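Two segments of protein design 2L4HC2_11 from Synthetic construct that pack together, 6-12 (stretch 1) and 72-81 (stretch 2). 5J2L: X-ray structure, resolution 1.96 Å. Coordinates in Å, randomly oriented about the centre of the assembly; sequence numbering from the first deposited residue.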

ATOM      1  N   SER A   6      15.529  11.701 -23.619  1.00 59.91           N
ATOM      2  CA  SER A   6      16.031  10.358 -23.360  1.00 63.04           C
ATOM      3  C   SER A   6      15.916  10.053 -21.880  1.00 65.76           C
ATOM      4  O   SER A   6      14.820   9.808 -21.379  1.00 57.14           O
ATOM      5  CB  SER A   6      17.472  10.214 -23.817  1.00 69.47           C
ATOM      6  OG  SER A   6      18.325  11.011 -23.039  1.00 66.90           O
ATOM      7  N   GLU A   7      17.054  10.072 -21.183  1.00 63.65           N
ATOM      8  CA  GLU A   7      17.049   9.805 -19.751  1.00 62.76           C
ATOM      9  C   GLU A   7      16.341  10.902 -18.993  1.00 56.04           C
ATOM     10  O   GLU A   7      15.556  10.605 -18.095  1.00 46.43           O
ATOM     11  CB  GLU A   7      18.452   9.633 -19.193  1.00 56.04           C
ATOM     12  CG  GLU A   7      19.155   8.352 -19.606  1.00 66.68           C
ATOM     13  CD  GLU A   7      20.512   8.232 -18.980  1.00 79.64           C
ATOM     14  OE1 GLU A   7      21.005   9.222 -18.480  1.00 83.10           O
ATOM     15  OE2 GLU A   7      21.051   7.150 -18.981  1.00 85.30           O
ATOM     16  N   ASP A   8      16.609  12.160 -19.358  1.00 46.86           N
ATOM     17  CA  ASP A   8      15.981  13.290 -18.680  1.00 44.96           C
ATOM     18  C   ASP A   8      14.485  13.196 -18.888  1.00 41.49           C
ATOM     19  O   ASP A   8      13.699  13.497 -17.986  1.00 33.91           O
ATOM     20  CB  ASP A   8      16.549  14.625 -19.163  1.00 41.16           C
ATOM     21  CG  ASP A   8      17.991  14.852 -18.697  1.00 58.89           C
ATOM     22  OD1 ASP A   8      18.446  14.135 -17.828  1.00 64.10           O
ATOM     23  OD2 ASP A   8      18.625  15.736 -19.223  1.00 56.65           O
ATOM     24  N   TYR A   9      14.105  12.750 -20.086  1.00 38.46           N
ATOM     25  CA  TYR A   9      12.715  12.513 -20.422  1.00 33.55           C
ATOM     26  C   TYR A   9      12.109  11.457 -19.501  1.00 36.38           C
ATOM     27  O   TYR A   9      11.029  11.671 -18.955  1.00 27.90           O
ATOM     28  CB  TYR A   9      12.569  12.066 -21.876  1.00 38.46           C
ATOM     29  CG  TYR A   9      11.173  11.600 -22.200  1.00 42.51           C
ATOM     30  CD1 TYR A   9      10.180  12.499 -22.568  1.00 52.14           C
ATOM     31  CD2 TYR A   9      10.876  10.247 -22.100  1.00 53.64           C
ATOM     32  CE1 TYR A   9       8.902  12.042 -22.848  1.00 48.75           C
ATOM     33  CE2 TYR A   9       9.603   9.788 -22.374  1.00 44.55           C
ATOM     34  CZ  TYR A   9       8.618  10.683 -22.751  1.00 47.44           C
ATOM     35  OH  TYR A   9       7.355  10.231 -23.035  1.00 56.40           O
ATOM     36  N   LYS A  10      12.796  10.327 -19.362  1.00 32.91           N
ATOM     37  CA  LYS A  10      12.300   9.212 -18.564  1.00 38.14           C
ATOM     38  C   LYS A  10      12.254   9.582 -17.081  1.00 31.89           C
ATOM     39  O   LYS A  10      11.375   9.126 -16.358  1.00 30.37           O
ATOM     40  CB  LYS A  10      13.159   7.963 -18.811  1.00 37.81           C
ATOM     41  CG  LYS A  10      13.086   7.431 -20.247  1.00 51.39           C
ATOM     42  CD  LYS A  10      11.681   6.952 -20.613  1.00 60.16           C
ATOM     43  CE  LYS A  10      11.370   5.563 -20.048  1.00 60.73           C
ATOM     44  NZ  LYS A  10       9.946   5.155 -20.311  1.00 64.66           N
ATOM     45  N   LEU A  11      13.180  10.428 -16.643  1.00 23.30           N
ATOM     46  CA  LEU A  11      13.194  10.896 -15.274  1.00 30.24           C
ATOM     47  C   LEU A  11      11.974  11.777 -15.031  1.00 27.92           C
ATOM     48  O   LEU A  11      11.320  11.654 -13.997  1.00 22.78           O
ATOM     49  CB  LEU A  11      14.495  11.643 -14.984  1.00 34.96           C
ATOM     50  CG  LEU A  11      15.765  10.775 -14.956  1.00 39.24           C
ATOM     51  CD1 LEU A  11      16.992  11.679 -14.900  1.00 41.36           C
ATOM     52  CD2 LEU A  11      15.725   9.863 -13.735  1.00 33.56           C
ATOM     53  N   ARG A  12      11.630  12.635 -16.003  1.00 25.24           N
ATOM     54  CA  ARG A  12      10.428  13.459 -15.852  1.00 24.67           C
ATOM     55  C   ARG A  12       9.197  12.570 -15.810  1.00 23.05           C
ATOM     56  O   ARG A  12       8.299  12.802 -15.001  1.00 28.39           O
ATOM     57  CB  ARG A  12      10.311  14.506 -16.946  1.00 29.34           C
ATOM     58  CG  ARG A  12      11.305  15.649 -16.800  1.00 32.14           C
ATOM     59  CD  ARG A  12      10.989  16.811 -17.685  1.00 35.77           C
ATOM     60  NE  ARG A  12      11.097  16.465 -19.086  1.00 29.41           N
ATOM     61  CZ  ARG A  12      12.253  16.469 -19.769  1.00 38.15           C
ATOM     62  NH1 ARG A  12      13.371  16.790 -19.153  1.00 36.54           N
ATOM     63  NH2 ARG A  12      12.262  16.146 -21.047  1.00 39.08           N
ATOM     64  N   GLU A  72      12.505  -0.261 -11.710  1.00 29.91           N
ATOM     65  CA  GLU A  72      13.183  -0.940 -12.808  1.00 33.44           C
ATOM     66  C   GLU A  72      13.710   0.057 -13.835  1.00 37.75           C
ATOM     67  O   GLU A  72      14.836  -0.084 -14.318  1.00 39.79           O
ATOM     68  CB  GLU A  72      12.263  -1.961 -13.465  1.00 35.36           C
ATOM     69  CG  GLU A  72      11.951  -3.155 -12.574  1.00 38.63           C
ATOM     70  CD  GLU A  72      11.043  -4.167 -13.218  1.00 52.40           C
ATOM     71  OE1 GLU A  72      10.792  -4.054 -14.395  1.00 59.98           O
ATOM     72  OE2 GLU A  72      10.601  -5.058 -12.529  1.00 57.04           O
ATOM     73  N   GLU A  73      12.915   1.075 -14.148  1.00 33.10           N
ATOM     74  CA  GLU A  73      13.361   2.070 -15.105  1.00 38.46           C
ATOM     75  C   GLU A  73      14.485   2.937 -14.516  1.00 39.71           C
ATOM     76  O   GLU A  73      15.442   3.269 -15.225  1.00 36.87           O
ATOM     77  CB  GLU A  73      12.167   2.889 -15.601  1.00 31.27           C
ATOM     78  CG  GLU A  73      11.195   2.111 -16.505  1.00 47.82           C
ATOM     79  CD  GLU A  73      11.807   1.654 -17.833  1.00 56.16           C
ATOM     80  OE1 GLU A  73      12.588   2.402 -18.373  1.00 46.36           O
ATOM     81  OE2 GLU A  73      11.476   0.586 -18.325  1.00 60.27           O
ATOM     82  N   LEU A  74      14.416   3.259 -13.222  1.00 31.39           N
ATOM     83  CA  LEU A  74      15.510   3.992 -12.599  1.00 31.48           C
ATOM     84  C   LEU A  74      16.763   3.126 -12.573  1.00 39.42           C
ATOM     85  O   LEU A  74      17.873   3.641 -12.670  1.00 41.24           O
ATOM     86  CB  LEU A  74      15.166   4.478 -11.184  1.00 35.44           C
ATOM     87  CG  LEU A  74      14.130   5.604 -11.079  1.00 28.13           C
ATOM     88  CD1 LEU A  74      13.814   5.867  -9.607  1.00 26.79           C
ATOM     89  CD2 LEU A  74      14.691   6.854 -11.734  1.00 34.92           C
ATOM     90  N   GLU A  75      16.578   1.808 -12.454  1.00 41.72           N
ATOM     91  CA  GLU A  75      17.697   0.869 -12.499  1.00 45.97           C
ATOM     92  C   GLU A  75      18.460   1.044 -13.787  1.00 54.35           C
ATOM     93  O   GLU A  75      19.685   1.135 -13.788  1.00 49.92           O
ATOM     94  CB  GLU A  75      17.232  -0.587 -12.395  1.00 45.63           C
ATOM     95  CG  GLU A  75      18.371  -1.596 -12.548  1.00 65.16           C
ATOM     96  CD  GLU A  75      17.925  -3.050 -12.555  1.00 75.94           C
ATOM     97  OE1 GLU A  75      16.822  -3.333 -12.127  1.00 66.01           O
ATOM     98  OE2 GLU A  75      18.687  -3.875 -13.028  1.00 75.39           O
ATOM     99  N   LYS A  76      17.724   1.073 -14.888  1.00 47.04           N
ATOM    100  CA  LYS A  76      18.310   1.186 -16.210  1.00 47.76           C
ATOM    101  C   LYS A  76      19.106   2.487 -16.332  1.00 56.29           C
ATOM    102  O   LYS A  76      20.213   2.504 -16.872  1.00 66.78           O
ATOM    103  CB  LYS A  76      17.203   1.101 -17.247  1.00 40.10           C
ATOM    104  CG  LYS A  76      16.547  -0.264 -17.309  1.00 44.75           C
ATOM    105  CD  LYS A  76      15.381  -0.278 -18.278  1.00 43.40           C
ATOM    106  CE  LYS A  76      14.593  -1.574 -18.154  1.00 47.76           C
ATOM    107  NZ  LYS A  76      13.371  -1.575 -19.002  1.00 59.26           N
ATOM    108  N   ILE A  77      18.538   3.569 -15.805  1.00 48.60           N
ATOM    109  CA  ILE A  77      19.194   4.870 -15.881  1.00 54.82           C
ATOM    110  C   ILE A  77      20.448   4.913 -14.999  1.00 69.51           C
ATOM    111  O   ILE A  77      21.537   5.243 -15.472  1.00 73.65           O
ATOM    112  CB  ILE A  77      18.231   5.991 -15.463  1.00 53.50           C
ATOM    113  CG1 ILE A  77      17.088   6.105 -16.473  1.00 45.19           C
ATOM    114  CG2 ILE A  77      18.993   7.307 -15.379  1.00 60.78           C
ATOM    115  CD1 ILE A  77      15.943   6.982 -16.000  1.00 49.81           C
ATOM    116  N   ILE A  78      20.279   4.580 -13.722  1.00 64.44           N
ATOM    117  CA  ILE A  78      21.364   4.567 -12.751  1.00 64.07           C
ATOM    118  C   ILE A  78      22.455   3.594 -13.169  1.00 70.09           C
ATOM    119  O   ILE A  78      23.637   3.904 -13.047  1.00 77.80           O
ATOM    120  CB  ILE A  78      20.812   4.294 -11.329  1.00 66.63           C
ATOM    121  CG1 ILE A  78      20.020   5.537 -10.878  1.00 70.23           C
ATOM    122  CG2 ILE A  78      21.916   3.943 -10.340  1.00 75.10           C
ATOM    123  CD1 ILE A  78      19.209   5.338  -9.618  1.00 65.19           C
ATOM    124  N   ARG A  79      22.069   2.433 -13.680  1.00 75.46           N
ATOM    125  CA  ARG A  79      23.040   1.495 -14.232  1.00 75.92           C
ATOM    126  C   ARG A  79      23.943   2.256 -15.186  1.00 85.17           C
ATOM    127  O   ARG A  79      25.174   2.180 -15.091  1.00 90.94           O
ATOM    128  CB  ARG A  79      22.348   0.354 -14.958  1.00 66.15           C
ATOM    129  CG  ARG A  79      23.266  -0.672 -15.599  1.00 74.14           C
ATOM    130  CD  ARG A  79      22.489  -1.685 -16.375  1.00 84.70           C
ATOM    131  NE  ARG A  79      21.649  -2.528 -15.525  1.00 87.11           N
ATOM    132  CZ  ARG A  79      22.053  -3.667 -14.916  1.00 79.58           C
ATOM    133  NH1 ARG A  79      23.287  -4.105 -15.077  1.00 73.36           N
ATOM    134  NH2 ARG A  79      21.202  -4.346 -14.153  1.00 74.23           N
ATOM    135  N   LYS A  80      23.322   2.999 -16.102  1.00 85.79           N
ATOM    136  CA  LYS A  80      24.027   3.819 -17.076  1.00 86.09           C
ATOM    137  C   LYS A  80      24.779   4.965 -16.400  1.00 87.69           C
ATOM    138  O   LYS A  80      25.788   5.441 -16.921  1.00 88.15           O
ATOM    139  CB  LYS A  80      23.048   4.366 -18.113  1.00 81.76           C
ATOM    140  CG  LYS A  80      22.470   3.303 -19.025  1.00 80.88           C
ATOM    141  CD  LYS A  80      21.488   3.898 -20.021  1.00 82.80           C
ATOM    142  CE  LYS A  80      20.919   2.821 -20.944  1.00 85.44           C
ATOM    143  NZ  LYS A  80      19.965   3.389 -21.939  1.00 92.79           N
ATOM    144  N   ARG A  81      24.282   5.402 -15.240  1.00 84.30           N
ATOM    145  CA  ARG A  81      24.912   6.494 -14.499  1.00 86.40           C
ATOM    146  C   ARG A  81      25.660   5.955 -13.264  1.00 79.43           C
ATOM    147  O   ARG A  81      26.558   5.116 -13.396  1.00 68.00           O
ATOM    148  CB  ARG A  81      23.867   7.542 -14.088  1.00 86.08           C
ATOM    149  CG  ARG A  81      23.165   8.241 -15.261  1.00 76.54           C
ATOM    150  CD  ARG A  81      22.198   9.305 -14.819  1.00 71.12           C
ATOM    151  NE  ARG A  81      21.523   9.913 -15.964  1.00 81.93           N
ATOM    152  CZ  ARG A  81      20.763  11.034 -15.951  1.00 77.29           C
ATOM    153  NH1 ARG A  81      20.564  11.722 -14.844  1.00 79.57           N
ATOM    154  NH2 ARG A  81      20.212  11.437 -17.087  1.00 67.14           N
ATOM    155  OXT ARG A  81      25.555   6.560 -12.195  1.00 79.58           O
TER

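The two helices run roughly antiparallel, their N-to-C directions 149° apart, so the start of stretch 1 meets the C-terminal end of stretch 2. Ser-6 makes no contact across the interface, but its carbonyl O accepts the backbone hydrogen bond from Lys-10 N (2.9 Å).

Glu-7 sits where the backbones come nearest, its CA 6.6 Å from Ile-77 CA, and its CA-to-CB bond points toward stretch 2. A glutamate suits this partly exposed place because its aliphatic portion can lie near apolar atoms while the carboxylate reaches the basic end of the partner: Glu-7 CG lies 4.4 Å from Ile-77 CG2, and Glu-7 OE1 accepts hydrogen bonds from both Arg-81 NE and Arg-81 NH2, each 2.7 Å away. One oxygen thus receives two donors along the edge of the guanidinium, within a salt bridge.

Asp-8 points its CA-to-CB bond away, yet the end of the side chain comes nearer to stretch 2. Arg-81 NH2 donates a weak hydrogen bond to Asp-8 OD1 at 3.3 Å, so the extended arginine, with chi1 m and chi2 and chi3 t, serves two successive acids. Tyr-9, an exposed residue, takes no part.

Lys-10 is partly exposed, and a long, flexible side chain suits it, able to cover apolar atoms while its charged amine remains free to meet polar partners. Its CB is 4.1 Å from Ile-77 CD1, while Lys-10 NZ stands 4.3 Å from Glu-73 OE1: opposite charges close together, but beyond a salt bridge. Glu-73 OE2 instead pairs with Lys-76 NZ (3.0 Å) along its own helix.

Leu-11 is buried, and an apolar side chain suits it. Leu-11 CD2 packs 3.7 Å from Ile-77 CD1 and 3.8 Å from Leu-74 CD2, whereas Leu-11 CD1 lies 3.6 Å from Arg-81 NH1. Arg-12 is out of reach.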